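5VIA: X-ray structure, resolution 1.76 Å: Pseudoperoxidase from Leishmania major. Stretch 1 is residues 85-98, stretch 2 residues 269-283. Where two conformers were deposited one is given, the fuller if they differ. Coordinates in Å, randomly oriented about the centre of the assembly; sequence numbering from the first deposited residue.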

# COMPACT_ATOMS: atom_id res chain seq x y z
N THR A 85 12.74 -12.92 6.57
CA THR A 85 12.69 -11.66 5.82
C THR A 85 11.26 -11.18 5.64
O THR A 85 10.99 -9.97 5.62
CB THR A 85 13.42 -11.82 4.46
OG1 THR A 85 14.83 -11.90 4.70
CG2 THR A 85 13.16 -10.64 3.57
N GLU A 86 10.32 -12.11 5.53
CA GLU A 86 8.91 -11.75 5.44
C GLU A 86 8.40 -11.07 6.71
O GLU A 86 7.68 -10.07 6.64
CB GLU A 86 8.05 -12.98 5.09
CG GLU A 86 8.30 -13.58 3.71
CD GLU A 86 7.79 -12.72 2.56
OE1 GLU A 86 7.09 -11.71 2.78
OE2 GLU A 86 8.10 -13.06 1.41
N ASP A 87 8.76 -11.61 7.87
CA ASP A 87 8.40 -10.99 9.15
C ASP A 87 8.97 -9.57 9.23
O ASP A 87 8.27 -8.61 9.58
CB ASP A 87 8.90 -11.82 10.33
CG ASP A 87 7.94 -12.95 10.70
OD1 ASP A 87 6.83 -12.97 10.15
OD2 ASP A 87 8.30 -13.79 11.54
N VAL A 88 10.25 -9.44 8.90
CA VAL A 88 10.91 -8.14 8.91
C VAL A 88 10.20 -7.16 7.97
O VAL A 88 9.99 -6.00 8.32
CB VAL A 88 12.39 -8.25 8.48
CG1 VAL A 88 12.96 -6.88 8.20
CG2 VAL A 88 13.20 -8.95 9.57
N ALA A 89 9.82 -7.63 6.79
CA ALA A 89 9.17 -6.76 5.82
C ALA A 89 7.83 -6.23 6.33
O ALA A 89 7.51 -5.05 6.14
CB ALA A 89 9.00 -7.49 4.47
N SER A 90 7.05 -7.09 6.99
CA SER A 90 5.77 -6.66 7.54
C SER A 90 5.95 -5.63 8.67
O SER A 90 5.14 -4.70 8.80
CB SER A 90 4.95 -7.86 8.02
OG SER A 90 5.58 -8.48 9.12
N LEU A 91 7.01 -5.77 9.45
CA LEU A 91 7.30 -4.83 10.54
C LEU A 91 7.79 -3.47 10.02
O LEU A 91 7.55 -2.42 10.64
CB LEU A 91 8.32 -5.42 11.52
CG LEU A 91 7.80 -6.55 12.41
CD1 LEU A 91 8.92 -7.16 13.21
CD2 LEU A 91 6.72 -6.04 13.33
N ALA A 92 8.50 -3.50 8.90
CA ALA A 92 8.93 -2.27 8.23
C ALA A 92 7.75 -1.50 7.67
O ALA A 92 7.74 -0.28 7.70
CB ALA A 92 9.95 -2.59 7.13
N ALA A 93 6.75 -2.20 7.14
CA ALA A 93 5.54 -1.55 6.65
C ALA A 93 4.82 -0.91 7.83
O ALA A 93 4.37 0.24 7.74
CB ALA A 93 4.62 -2.56 5.94
N ILE A 94 4.70 -1.66 8.92
CA ILE A 94 4.07 -1.16 10.14
C ILE A 94 4.83 0.06 10.65
O ILE A 94 4.23 1.03 11.11
CB ILE A 94 3.98 -2.28 11.22
CG1 ILE A 94 2.96 -3.35 10.80
CG2 ILE A 94 3.59 -1.72 12.58
CD1 ILE A 94 3.01 -4.60 11.67
N ALA A 95 6.15 0.03 10.56
CA ALA A 95 6.96 1.18 10.95
C ALA A 95 6.71 2.38 10.03
O ALA A 95 6.79 3.54 10.47
CB ALA A 95 8.43 0.82 10.98
N GLY A 96 6.41 2.11 8.76
CA GLY A 96 6.06 3.17 7.82
C GLY A 96 4.80 3.90 8.26
O GLY A 96 4.73 5.13 8.23
N ILE A 97 3.79 3.13 8.68
CA ILE A 97 2.55 3.73 9.17
C ILE A 97 2.83 4.61 10.39
O ILE A 97 2.35 5.75 10.48
CB ILE A 97 1.52 2.64 9.55
CG1 ILE A 97 1.15 1.80 8.33
CG2 ILE A 97 0.27 3.27 10.14
CD1 ILE A 97 0.38 0.53 8.69
N LYS A 98 3.58 4.06 11.35
CA LYS A 98 3.98 4.80 12.54
C LYS A 98 4.70 6.10 12.18
O LYS A 98 4.41 7.17 12.74
CB LYS A 98 4.92 3.94 13.40
CG LYS A 98 5.37 4.57 14.71
CD LYS A 98 6.29 3.62 15.47
CE LYS A 98 6.54 4.08 16.91
NZ LYS A 98 7.34 5.31 17.03
N GLN A 269 -11.24 -0.06 10.93
CA GLN A 269 -11.32 -0.87 9.71
C GLN A 269 -9.96 -0.96 9.00
O GLN A 269 -9.60 -2.00 8.44
CB GLN A 269 -12.39 -0.29 8.78
CG GLN A 269 -13.79 -0.34 9.40
CD GLN A 269 -14.25 -1.77 9.61
OE1 GLN A 269 -14.04 -2.63 8.75
NE2 GLN A 269 -14.88 -2.04 10.77
N PHE A 270 -9.20 0.13 9.05
CA PHE A 270 -7.88 0.17 8.43
C PHE A 270 -6.96 -0.86 9.06
O PHE A 270 -6.29 -1.63 8.37
CB PHE A 270 -7.24 1.57 8.58
CG PHE A 270 -5.84 1.65 8.05
CD1 PHE A 270 -5.60 1.83 6.70
CD2 PHE A 270 -4.75 1.53 8.91
CE1 PHE A 270 -4.30 1.89 6.20
CE2 PHE A 270 -3.44 1.60 8.42
CZ PHE A 270 -3.22 1.78 7.07
N GLN A 271 -6.91 -0.88 10.39
CA GLN A 271 -5.97 -1.75 11.08
C GLN A 271 -6.38 -3.19 10.90
O GLN A 271 -5.54 -4.08 10.72
CB GLN A 271 -5.85 -1.36 12.56
CG GLN A 271 -5.27 0.06 12.74
CD GLN A 271 -5.00 0.41 14.18
OE1 GLN A 271 -3.95 0.08 14.72
NE2 GLN A 271 -5.95 1.10 14.82
N SER A 272 -7.69 -3.44 10.90
CA SER A 272 -8.18 -4.79 10.66
C SER A 272 -7.82 -5.26 9.25
O SER A 272 -7.36 -6.40 9.05
CB SER A 272 -9.69 -4.85 10.90
OG SER A 272 -10.19 -6.07 10.41
N ALA A 273 -8.02 -4.39 8.26
CA ALA A 273 -7.67 -4.71 6.88
C ALA A 273 -6.17 -4.93 6.72
O ALA A 273 -5.73 -5.88 6.05
CB ALA A 273 -8.13 -3.60 5.94
N PHE A 274 -5.38 -4.03 7.30
CA PHE A 274 -3.93 -4.09 7.07
C PHE A 274 -3.37 -5.36 7.67
O PHE A 274 -2.54 -6.04 7.06
CB PHE A 274 -3.23 -2.85 7.63
CG PHE A 274 -1.89 -2.59 7.00
CD1 PHE A 274 -0.76 -3.24 7.46
CD2 PHE A 274 -1.76 -1.70 5.94
CE1 PHE A 274 0.50 -3.01 6.88
CE2 PHE A 274 -0.50 -1.47 5.35
CZ PHE A 274 0.61 -2.14 5.82
N THR A 275 -3.85 -5.72 8.85
CA THR A 275 -3.46 -6.98 9.46
C THR A 275 -3.82 -8.20 8.59
O THR A 275 -2.98 -9.08 8.39
CB THR A 275 -4.04 -7.10 10.89
OG1 THR A 275 -3.30 -6.24 11.76
CG2 THR A 275 -3.94 -8.54 11.40
N LYS A 276 -5.05 -8.27 8.09
CA LYS A 276 -5.43 -9.37 7.19
C LYS A 276 -4.51 -9.42 5.97
O LYS A 276 -4.08 -10.49 5.54
CB LYS A 276 -6.87 -9.22 6.71
CG LYS A 276 -7.98 -9.59 7.70
CD LYS A 276 -9.32 -9.62 6.94
CE LYS A 276 -10.53 -10.08 7.78
NZ LYS A 276 -11.82 -9.93 7.01
N MET A 277 -4.22 -8.25 5.41
CA MET A 277 -3.36 -8.20 4.24
C MET A 277 -1.98 -8.78 4.52
O MET A 277 -1.48 -9.58 3.74
CB MET A 277 -3.21 -6.76 3.73
CG MET A 277 -2.37 -6.68 2.47
SD MET A 277 -2.17 -4.99 1.87
CE MET A 277 -1.18 -4.30 3.20
N ILE A 278 -1.35 -8.38 5.63
CA ILE A 278 0.01 -8.82 5.88
C ILE A 278 0.08 -10.24 6.41
O ILE A 278 1.17 -10.81 6.51
CB ILE A 278 0.79 -7.86 6.81
CG1 ILE A 278 0.09 -7.72 8.17
CG2 ILE A 278 0.95 -6.49 6.13
CD1 ILE A 278 0.88 -6.93 9.18
N GLU A 279 -1.07 -10.82 6.76
CA GLU A 279 -1.13 -12.23 7.18
C GLU A 279 -1.66 -13.12 6.06
O GLU A 279 -1.55 -14.35 6.14
CB GLU A 279 -2.00 -12.40 8.43
CG GLU A 279 -1.47 -11.67 9.67
CD GLU A 279 -2.25 -12.00 10.94
OE1 GLU A 279 -3.32 -12.65 10.86
OE2 GLU A 279 -1.79 -11.60 12.02
N SER A 280 -2.22 -12.50 5.03
CA SER A 280 -2.85 -13.26 3.93
C SER A 280 -1.88 -14.19 3.20
O SER A 280 -0.73 -13.82 2.91
CB SER A 280 -3.51 -12.32 2.92
OG SER A 280 -2.57 -11.42 2.33
N ASN A 281 -2.36 -15.40 2.92
CA ASN A 281 -1.57 -16.41 2.22
C ASN A 281 -0.28 -16.79 2.94
O ASN A 281 0.71 -17.13 2.30
CB ASN A 281 -1.31 -16.02 0.76
CG ASN A 281 -2.57 -16.05 -0.09
OD1 ASN A 281 -3.06 -15.01 -0.54
ND2 ASN A 281 -3.10 -17.25 -0.30
N PHE A 282 -0.31 -16.71 4.27
CA PHE A 282 0.75 -17.28 5.10
C PHE A 282 0.11 -18.36 5.98
O PHE A 282 -0.99 -18.17 6.48
CB PHE A 282 1.38 -16.22 6.01
CG PHE A 282 2.32 -15.28 5.30
CD1 PHE A 282 3.48 -15.76 4.70
CD2 PHE A 282 2.07 -13.92 5.26
CE1 PHE A 282 4.36 -14.90 4.05
CE2 PHE A 282 2.95 -13.05 4.62
CZ PHE A 282 4.09 -13.55 4.01
N LYS A 283 0.79 -19.48 6.18
CA LYS A 283 0.25 -20.52 7.06
C LYS A 283 0.98 -20.63 8.40
O LYS A 283 2.18 -20.35 8.50
CB LYS A 283 0.26 -21.87 6.36
CG LYS A 283 -0.68 -21.93 5.17
CD LYS A 283 -0.51 -23.26 4.47
CE LYS A 283 -1.44 -23.36 3.28
NZ LYS A 283 -1.31 -24.70 2.66

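The most distinctive feature of this contact is a methyl group set almost squarely over an aromatic face: CD1 of Ile 97 lies 3.8 Å from the centroid of the Phe 274 ring, only 6° off the ring normal, in a CH-pi arrangement. The same CD1 reaches the edge of a second ring, 4.0 Å from CE2 of Phe 270. One methyl thus serves two aromatics in different ways, and Phe 270 and Phe 274, one helical turn apart, present an edge and a face to it, respectively.

The two helices run nearly antiparallel, at 159°, with their axes 11.0 Å apart at closest approach. Between them the contact is built mainly of apolar side chains. Ala 93 is small, and its CB meets the edge of the Phe 274 ring, 4.0 Å from CZ, so the ring has a methyl at its rim and another over its face.

Further along, the CA atoms of Ser 90 and Ile 278 are just 6.4 Å apart, against 9.1 Å for those of Ile 94 and Phe 274. At this closer CA pair, Ser 90 turns its OG to its own helix, donating a hydrogen bond to Asp 87 O (2.7 Å), while its CB faces CD1 of Ile 278 at 4.3 Å. Ile 94 points its CA-to-CB bond sideways, yet with chi1 m and chi2 t its CD1 comes to within 4.0 Å of CD1 of Ile 278.

At the end of the second helix, a type II turn from Glu 279, its last residue, to Phe 282 carries the chain onward, and Ser 280 OG donates to Met 277 O (2.6 Å). Phe 282 then points back toward the first helix, where OE1 of Glu 86 approaches its ring edge, 3.7 Å from CZ. No hydrogen bond crosses between the stretches; the contact rests largely on apolar packing, with 343 Å² buried over both sides.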